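Local coordinates for protein prolyl 4-hydroxylase (Phytophthora capsici LT1534, PDB 6IUQ) that probably hydroxylates proline residues of target proteins, as an iron(II)- and 2-oxoglutarate-dependent dioxygenase built on a double-stranded beta-helix core, at residues Y316-I319 with Q320-D324. Numbering follows the deposited sequence.
Sequences YGFI and QRLRD
Two i to i+4 ring contacts, Tyr316 with Gln320 and Phe318 with Leu322, line different sides of the C-terminal helix 313-328, about 26 Å from the centre of the chain (centre to centre). Four consecutive i+4 to i backbone hydrogen bonds join the segments, from Gln320 N to Tyr316 O (2.9 Å) through to Arg323 N to Ile319 O (2.8 Å). With its CG anti to the backbone N (chi1 -173°), Tyr316 runs alongside Gln320, and Gln320 CG sits over one ring face, 4.0 Å from the centroid of the Tyr316 ring, a CH-pi contact. The Gln320 chain bends at chi2 (-85°), which brings NE2 to 2.9 Å from Tyr316 OH; ring and amide planes are 61° apart. Leu322 CD1 lies over a face of the Phe318 ring, 4.1 Å from its centroid and displaced toward the rim, near CE2. Leu270 touches both Phe318 and Leu322, while Phe257 packs on the former and Leu258 and Leu261 on the latter. Arg323 passes its CD by Ile319 CG2 at 4.0 Å, and its NH2 forms a salt bridge with Glu277. That ion pair probably fixes the direction of the Arg323 guanidinium, whereas the Phe318 and Leu322 side chains meet through apolar packing.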
loop_
_atom_site.group_PDB
_atom_site.type_symbol
_atom_site.label_atom_id
_atom_site.label_comp_id
_atom_site.label_asym_id
_atom_site.label_seq_id
_atom_site.Cartn_x
_atom_site.Cartn_y
_atom_site.Cartn_z
ATOM N N TYR A 316 -21.576 17.920 -0.781
ATOM C CA TYR A 316 -21.881 17.329 -2.084
ATOM C C TYR A 316 -21.454 18.203 -3.261
ATOM O O TYR A 316 -20.869 17.692 -4.210
ATOM C CB TYR A 316 -23.378 17.037 -2.201
ATOM C CG TYR A 316 -23.774 16.272 -3.446
ATOM C CD1 TYR A 316 -23.360 14.960 -3.639
ATOM C CD2 TYR A 316 -24.594 16.852 -4.416
ATOM C CE1 TYR A 316 -23.744 14.240 -4.786
ATOM C CE2 TYR A 316 -24.982 16.151 -5.561
ATOM C CZ TYR A 316 -24.554 14.843 -5.739
ATOM O OH TYR A 316 -24.934 14.141 -6.865
ATOM N N GLY A 317 -21.769 19.497 -3.224
ATOM C CA GLY A 317 -21.318 20.412 -4.269
ATOM C C GLY A 317 -19.793 20.406 -4.392
ATOM O O GLY A 317 -19.234 20.448 -5.487
ATOM N N PHE A 318 -19.115 20.321 -3.251
ATOM C CA PHE A 318 -17.663 20.282 -3.237
ATOM C C PHE A 318 -17.173 18.995 -3.890
ATOM O O PHE A 318 -16.314 19.047 -4.760
ATOM C CB PHE A 318 -17.146 20.412 -1.802
ATOM C CG PHE A 318 -15.644 20.409 -1.690
ATOM C CD1 PHE A 318 -14.878 21.292 -2.442
ATOM C CD2 PHE A 318 -15.000 19.535 -0.822
ATOM C CE1 PHE A 318 -13.495 21.285 -2.346
ATOM C CE2 PHE A 318 -13.618 19.529 -0.714
ATOM C CZ PHE A 318 -12.866 20.402 -1.478
ATOM N N ILE A 319 -17.740 17.853 -3.489
ATOM C CA ILE A 319 -17.398 16.549 -4.065
ATOM C C ILE A 319 -17.572 16.542 -5.583
ATOM O O ILE A 319 -16.722 16.022 -6.312
ATOM C CB ILE A 319 -18.277 15.401 -3.481
ATOM C CG1 ILE A 319 -18.108 15.234 -1.958
ATOM C CG2 ILE A 319 -17.976 14.102 -4.169
ATOM C CD1 ILE A 319 -16.846 14.652 -1.538
ATOM N N GLN A 320 -18.683 17.106 -6.054
ATOM C CA GLN A 320 -18.990 17.147 -7.490
ATOM C C GLN A 320 -17.984 17.994 -8.277
ATOM O O GLN A 320 -17.644 17.659 -9.405
ATOM C CB GLN A 320 -20.413 17.688 -7.741
ATOM C CG GLN A 320 -21.550 16.708 -7.431
ATOM C CD GLN A 320 -21.867 15.753 -8.584
ATOM O OE1 GLN A 320 -20.972 15.288 -9.291
ATOM N NE2 GLN A 320 -23.155 15.463 -8.777
ATOM N N ARG A 321 -17.527 19.098 -7.693
ATOM C CA ARG A 321 -16.464 19.898 -8.310
ATOM C C ARG A 321 -15.167 19.110 -8.390
ATOM O O ARG A 321 -14.449 19.190 -9.381
ATOM C CB ARG A 321 -16.234 21.202 -7.544
ATOM C CG ARG A 321 -17.382 22.173 -7.694
ATOM C CD ARG A 321 -16.913 23.595 -7.580
ATOM N NE ARG A 321 -18.025 24.520 -7.758
ATOM C CZ ARG A 321 -18.340 25.099 -8.910
ATOM N NH1 ARG A 321 -17.624 24.855 -10.003
ATOM N NH2 ARG A 321 -19.375 25.922 -8.965
ATOM N N LEU A 322 -14.868 18.334 -7.355
ATOM C CA LEU A 322 -13.682 17.483 -7.407
ATOM C C LEU A 322 -13.849 16.421 -8.464
ATOM O O LEU A 322 -12.899 16.098 -9.172
ATOM C CB LEU A 322 -13.399 16.844 -6.047
ATOM C CG LEU A 322 -13.144 17.862 -4.930
ATOM C CD1 LEU A 322 -12.893 17.153 -3.623
ATOM C CD2 LEU A 322 -11.975 18.763 -5.288
ATOM N N ARG A 323 -15.051 15.873 -8.590
ATOM C CA ARG A 323 -15.288 14.851 -9.604
ATOM C C ARG A 323 -15.122 15.449 -10.999
ATOM O O ARG A 323 -14.612 14.797 -11.903
ATOM C CB ARG A 323 -16.670 14.229 -9.432
ATOM C CG ARG A 323 -16.747 13.329 -8.214
ATOM C CD ARG A 323 -18.160 12.896 -7.937
ATOM N NE ARG A 323 -18.734 12.320 -9.138
ATOM C CZ ARG A 323 -18.640 11.042 -9.489
ATOM N NH1 ARG A 323 -17.999 10.168 -8.715
ATOM N NH2 ARG A 323 -19.201 10.636 -10.617
ATOM N N ASP A 324 -15.521 16.708 -11.161
ATOM C CA ASP A 324 -15.313 17.426 -12.419
ATOM C C ASP A 324 -13.822 17.629 -12.765
ATOM O O ASP A 324 -13.421 17.514 -13.922
ATOM C CB ASP A 324 -16.020 18.775 -12.362
ATOM C CG ASP A 324 -17.515 18.662 -12.625
ATOM O OD1 ASP A 324 -17.900 17.816 -13.462
ATOM O OD2 ASP A 324 -18.299 19.414 -11.990
#